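PDB 6OSU: D-alanyl-D-alanine carboxypeptidase (Penicillin binding protein) family protein from Francisella tularensis subsp. tularensis, which probably removes the terminal D-alanine from the peptide side chains of cell-wall precursors, as a serine-type D-Ala-D-Ala carboxypeptidase of the peptidase S11 family. Local coordinates for residues S112-S124 and P191-V203. Numbering follows the deposited sequence.
Sequences SVRNLVTGMDVVS and PEAYKVYDDKGLV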
loop_
_atom_site.group_PDB
_atom_site.type_symbol
_atom_site.label_atom_id
_atom_site.label_comp_id
_atom_site.label_asym_id
_atom_site.label_seq_id
_atom_site.Cartn_x
_atom_site.Cartn_y
_atom_site.Cartn_z
ATOM N N SER A 112 -2.193 -26.027 5.008
ATOM C CA SER A 112 -2.123 -25.002 6.037
ATOM C C SER A 112 -2.526 -23.637 5.477
ATOM O O SER A 112 -2.484 -23.391 4.267
ATOM C CB SER A 112 -0.715 -24.930 6.633
ATOM O OG SER A 112 0.193 -24.323 5.734
ATOM N N VAL A 113 -2.936 -22.747 6.385
ATOM C CA VAL A 113 -3.240 -21.369 6.001
ATOM C C VAL A 113 -2.022 -20.726 5.360
ATOM O O VAL A 113 -2.121 -20.060 4.323
ATOM C CB VAL A 113 -3.713 -20.553 7.219
ATOM C CG1 VAL A 113 -3.943 -19.103 6.829
ATOM C CG2 VAL A 113 -4.963 -21.144 7.819
ATOM N N ARG A 114 -0.850 -20.917 5.977
ATOM C CA ARG A 114 0.367 -20.308 5.454
ATOM C C ARG A 114 0.595 -20.697 3.997
ATOM O O ARG A 114 0.910 -19.840 3.163
ATOM C CB ARG A 114 1.567 -20.698 6.321
ATOM C CG ARG A 114 2.714 -19.694 6.255
ATOM C CD ARG A 114 3.846 -20.005 7.234
ATOM N NE ARG A 114 3.720 -19.299 8.514
ATOM C CZ ARG A 114 3.953 -17.997 8.687
ATOM N NH1 ARG A 114 4.309 -17.234 7.659
ATOM N NH2 ARG A 114 3.822 -17.452 9.892
ATOM N N ASN A 115 0.404 -21.977 3.665
ATOM C CA ASN A 115 0.571 -22.408 2.279
ATOM C C ASN A 115 -0.511 -21.825 1.375
ATOM O O ASN A 115 -0.215 -21.358 0.268
ATOM C CB ASN A 115 0.575 -23.932 2.193
ATOM C CG ASN A 115 1.861 -24.539 2.714
ATOM O OD1 ASN A 115 2.922 -23.919 2.656
ATOM N ND2 ASN A 115 1.776 -25.767 3.218
ATOM N N LEU A 116 -1.772 -21.845 1.825
ATOM C CA LEU A 116 -2.864 -21.325 1.004
ATOM C C LEU A 116 -2.725 -19.825 0.779
ATOM O O LEU A 116 -2.975 -19.334 -0.328
ATOM C CB LEU A 116 -4.214 -21.639 1.650
ATOM C CG LEU A 116 -4.690 -23.090 1.619
ATOM C CD1 LEU A 116 -6.021 -23.222 2.341
ATOM C CD2 LEU A 116 -4.805 -23.582 0.187
ATOM N N VAL A 117 -2.336 -19.080 1.816
ATOM C CA VAL A 117 -2.157 -17.640 1.660
ATOM C C VAL A 117 -0.991 -17.349 0.726
ATOM O O VAL A 117 -1.049 -16.422 -0.092
ATOM C CB VAL A 117 -1.972 -16.970 3.033
ATOM C CG1 VAL A 117 -1.577 -15.513 2.873
ATOM C CG2 VAL A 117 -3.247 -17.082 3.844
ATOM N N THR A 118 0.084 -18.135 0.828
ATOM C CA THR A 118 1.204 -17.974 -0.093
ATOM C C THR A 118 0.764 -18.234 -1.529
ATOM O O THR A 118 1.122 -17.483 -2.445
ATOM C CB THR A 118 2.351 -18.908 0.300
ATOM O OG1 THR A 118 2.650 -18.739 1.690
ATOM C CG2 THR A 118 3.599 -18.588 -0.510
ATOM N N GLY A 119 -0.022 -19.290 -1.746
ATOM C CA GLY A 119 -0.540 -19.547 -3.077
ATOM C C GLY A 119 -1.400 -18.406 -3.587
ATOM O O GLY A 119 -1.298 -18.008 -4.750
ATOM N N MET A 120 -2.241 -17.849 -2.715
ATOM C CA MET A 120 -3.131 -16.765 -3.121
ATOM C C MET A 120 -2.351 -15.501 -3.465
ATOM O O MET A 120 -2.594 -14.875 -4.503
ATOM C CB MET A 120 -4.147 -16.494 -2.012
ATOM C CG MET A 120 -5.073 -15.316 -2.257
ATOM S SD MET A 120 -6.281 -15.181 -0.922
ATOM C CE MET A 120 -5.210 -15.207 0.514
ATOM N N ASP A 121 -1.394 -15.120 -2.613
ATOM C CA ASP A 121 -0.693 -13.850 -2.781
ATOM C C ASP A 121 0.393 -13.918 -3.850
ATOM O O ASP A 121 0.543 -12.984 -4.645
ATOM C CB ASP A 121 -0.080 -13.413 -1.452
ATOM C CG ASP A 121 -1.121 -13.142 -0.387
ATOM O OD1 ASP A 121 -2.312 -12.954 -0.732
ATOM O OD2 ASP A 121 -0.742 -13.099 0.803
ATOM N N VAL A 122 1.161 -15.002 -3.877
ATOM C CA VAL A 122 2.349 -15.086 -4.724
ATOM C C VAL A 122 2.016 -15.656 -6.093
ATOM O O VAL A 122 2.519 -15.181 -7.113
ATOM C CB VAL A 122 3.425 -15.932 -4.016
ATOM C CG1 VAL A 122 4.678 -16.033 -4.869
ATOM C CG2 VAL A 122 3.727 -15.347 -2.643
ATOM N N VAL A 123 1.167 -16.679 -6.123
ATOM C CA VAL A 123 0.842 -17.399 -7.348
ATOM C C VAL A 123 -0.523 -16.995 -7.900
ATOM O O VAL A 123 -0.835 -17.311 -9.059
ATOM C CB VAL A 123 0.951 -18.923 -7.086
ATOM C CG1 VAL A 123 0.094 -19.766 -8.033
ATOM C CG2 VAL A 123 2.408 -19.350 -7.174
ATOM N N SER A 124 -1.323 -16.263 -7.126
ATOM C CA SER A 124 -2.666 -15.850 -7.530
ATOM C C SER A 124 -3.561 -17.061 -7.778
ATOM O O SER A 124 -4.414 -17.052 -8.672
ATOM C CB SER A 124 -2.627 -14.935 -8.761
ATOM O OG SER A 124 -3.775 -14.111 -8.816
ATOM N N PRO A 191 1.223 -6.425 9.448
ATOM C CA PRO A 191 2.589 -6.379 8.903
ATOM C C PRO A 191 3.204 -7.749 8.659
ATOM O O PRO A 191 3.990 -7.895 7.714
ATOM C CB PRO A 191 3.364 -5.590 9.968
ATOM C CG PRO A 191 2.590 -5.784 11.216
ATOM C CD PRO A 191 1.152 -5.865 10.808
ATOM N N GLU A 192 2.879 -8.760 9.469
ATOM C CA GLU A 192 3.440 -10.089 9.241
ATOM C C GLU A 192 2.857 -10.726 7.987
ATOM O O GLU A 192 3.597 -11.231 7.132
ATOM C CB GLU A 192 3.202 -10.987 10.453
ATOM C CG GLU A 192 3.347 -12.467 10.129
ATOM C CD GLU A 192 4.289 -13.196 11.068
ATOM O OE1 GLU A 192 4.304 -12.868 12.275
ATOM O OE2 GLU A 192 5.014 -14.100 10.596
ATOM N N ALA A 193 1.528 -10.720 7.860
ATOM C CA ALA A 193 0.902 -11.273 6.664
ATOM C C ALA A 193 1.344 -10.536 5.412
ATOM O O ALA A 193 1.452 -11.141 4.340
ATOM C CB ALA A 193 -0.620 -11.228 6.791
ATOM N N TYR A 194 1.608 -9.233 5.521
ATOM C CA TYR A 194 2.032 -8.479 4.352
ATOM C C TYR A 194 3.410 -8.897 3.854
ATOM O O TYR A 194 3.707 -8.711 2.669
ATOM C CB TYR A 194 2.025 -6.981 4.653
ATOM C CG TYR A 194 2.572 -6.172 3.506
ATOM C CD1 TYR A 194 1.901 -6.127 2.290
ATOM C CD2 TYR A 194 3.771 -5.482 3.623
ATOM C CE1 TYR A 194 2.405 -5.404 1.219
ATOM C CE2 TYR A 194 4.280 -4.750 2.560
ATOM C CZ TYR A 194 3.593 -4.715 1.363
ATOM O OH TYR A 194 4.092 -3.988 0.304
ATOM N N LYS A 195 4.253 -9.461 4.725
ATOM C CA LYS A 195 5.567 -9.921 4.290
ATOM C C LYS A 195 5.482 -11.008 3.226
ATOM O O LYS A 195 6.447 -11.202 2.479
ATOM C CB LYS A 195 6.375 -10.440 5.482
ATOM C CG LYS A 195 6.732 -9.379 6.513
ATOM C CD LYS A 195 7.551 -9.977 7.651
ATOM C CE LYS A 195 7.676 -9.008 8.817
ATOM N NZ LYS A 195 7.436 -9.689 10.122
ATOM N N VAL A 196 4.352 -11.714 3.132
ATOM C CA VAL A 196 4.221 -12.794 2.158
ATOM C C VAL A 196 4.294 -12.258 0.734
ATOM O O VAL A 196 4.754 -12.956 -0.180
ATOM C CB VAL A 196 2.911 -13.573 2.396
ATOM C CG1 VAL A 196 2.790 -14.742 1.426
ATOM C CG2 VAL A 196 2.835 -14.064 3.828
ATOM N N TYR A 197 3.862 -11.014 0.519
ATOM C CA TYR A 197 3.840 -10.464 -0.830
ATOM C C TYR A 197 5.236 -10.254 -1.401
ATOM O O TYR A 197 5.372 -10.075 -2.616
ATOM C CB TYR A 197 3.059 -9.153 -0.849
ATOM C CG TYR A 197 1.567 -9.351 -0.705
ATOM C CD1 TYR A 197 0.814 -9.859 -1.756
ATOM C CD2 TYR A 197 0.914 -9.041 0.481
ATOM C CE1 TYR A 197 -0.548 -10.041 -1.639
ATOM C CE2 TYR A 197 -0.455 -9.226 0.611
ATOM C CZ TYR A 197 -1.179 -9.728 -0.454
ATOM O OH TYR A 197 -2.535 -9.915 -0.343
ATOM N N ASP A 198 6.271 -10.288 -0.567
ATOM C CA ASP A 198 7.642 -10.151 -1.039
ATOM C C ASP A 198 8.259 -11.482 -1.459
ATOM O O ASP A 198 9.406 -11.495 -1.919
ATOM C CB ASP A 198 8.505 -9.487 0.044
ATOM C CG ASP A 198 9.821 -8.950 -0.499
ATOM O OD1 ASP A 198 9.805 -8.262 -1.543
ATOM O OD2 ASP A 198 10.875 -9.209 0.121
ATOM N N ASP A 199 7.530 -12.593 -1.324
ATOM C CA ASP A 199 8.050 -13.891 -1.748
ATOM C C ASP A 199 8.314 -13.901 -3.248
ATOM O O ASP A 199 7.449 -13.531 -4.046
ATOM C CB ASP A 199 7.067 -15.008 -1.387
ATOM C CG ASP A 199 7.021 -15.298 0.102
ATOM O OD1 ASP A 199 7.682 -14.572 0.877
ATOM O OD2 ASP A 199 6.324 -16.257 0.497
ATOM N N LYS A 200 9.517 -14.335 -3.631
ATOM C CA LYS A 200 9.886 -14.348 -5.044
ATOM C C LYS A 200 9.136 -15.426 -5.815
ATOM O O LYS A 200 8.896 -15.272 -7.018
ATOM C CB LYS A 200 11.395 -14.547 -5.190
ATOM C CG LYS A 200 12.242 -13.542 -4.418
ATOM C CD LYS A 200 12.252 -12.175 -5.087
ATOM C CE LYS A 200 11.712 -11.101 -4.153
ATOM N NZ LYS A 200 12.388 -11.125 -2.824
ATOM N N GLY A 201 8.760 -16.513 -5.153
ATOM C CA GLY A 201 8.062 -17.584 -5.832
ATOM C C GLY A 201 7.578 -18.630 -4.852
ATOM O O GLY A 201 7.643 -18.448 -3.635
ATOM N N LEU A 202 7.091 -19.740 -5.406
ATOM C CA LEU A 202 6.532 -20.830 -4.618
ATOM C C LEU A 202 7.067 -22.158 -5.136
ATOM O O LEU A 202 6.833 -22.516 -6.295
ATOM C CB LEU A 202 5.000 -20.815 -4.663
ATOM C CG LEU A 202 4.294 -22.022 -4.036
ATOM C CD1 LEU A 202 4.624 -22.143 -2.554
ATOM C CD2 LEU A 202 2.793 -21.942 -4.249
ATOM N N VAL A 203 7.783 -22.879 -4.278
ATOM C CA VAL A 203 8.227 -24.241 -4.555
ATOM C C VAL A 203 7.237 -25.172 -3.870
ATOM O O VAL A 203 7.223 -25.275 -2.639
ATOM C CB VAL A 203 9.659 -24.481 -4.060
ATOM C CG1 VAL A 203 10.130 -25.876 -4.454
ATOM C CG2 VAL A 203 10.596 -23.412 -4.604
HETATM O O HOH W 1 -3.683 -11.332 -2.172
HETATM O O HOH W 2 -0.826 -12.090 3.134
#
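Asp121 lays its carboxylate over one face of the Tyr197 ring, the two planes only 24° apart. Its CB sits 3.4 Å from Tyr197 CE1, and CG comes equally close to CE1 and CZ. At the tip the two oxygens diverge: Asp121 OD1 lies 3.1 Å from Tyr197 OH, whereas OD2 stands above the ring, displaced from its centre, and also meets Val196 CG1. With CG anti to the carbonyl carbon (chi1 -63°), the carboxylate reaches the Tyr197 face, and a water binds each of its oxygens. One donates to Asp121 OD1 (2.6 Å) and bonds to Tyr197 OH; the second donates to OD2 and to the backbone Ala193 O, tying the buried acid to the opposite segment. Ser71 adds weak hydrogen bonds to Asp121 OD1 and Tyr197 OH.

Beside this polar patch, Val122 splits its methyls: CG2 touches Val196 O and Asp199 CB, while CG1 rests 3.8 Å from Gly201 CA. One turn earlier, Thr118 turns CG2 to Asp199 OD2; just after Val122, Val123 CG2 packs against Leu202. Nearer the helix start, Arg114 NH2 makes a long salt bridge of 3.6 Å to Glu192 OE2.

The helix leads into Ser124, whose OG hydrogen-bonds Ser64 and Lys278 and which is predicted to be catalytic; Tyr197 also neighbours Lys278, placing the contact beside the SxxK-type active site of a penicillin-binding carboxypeptidase.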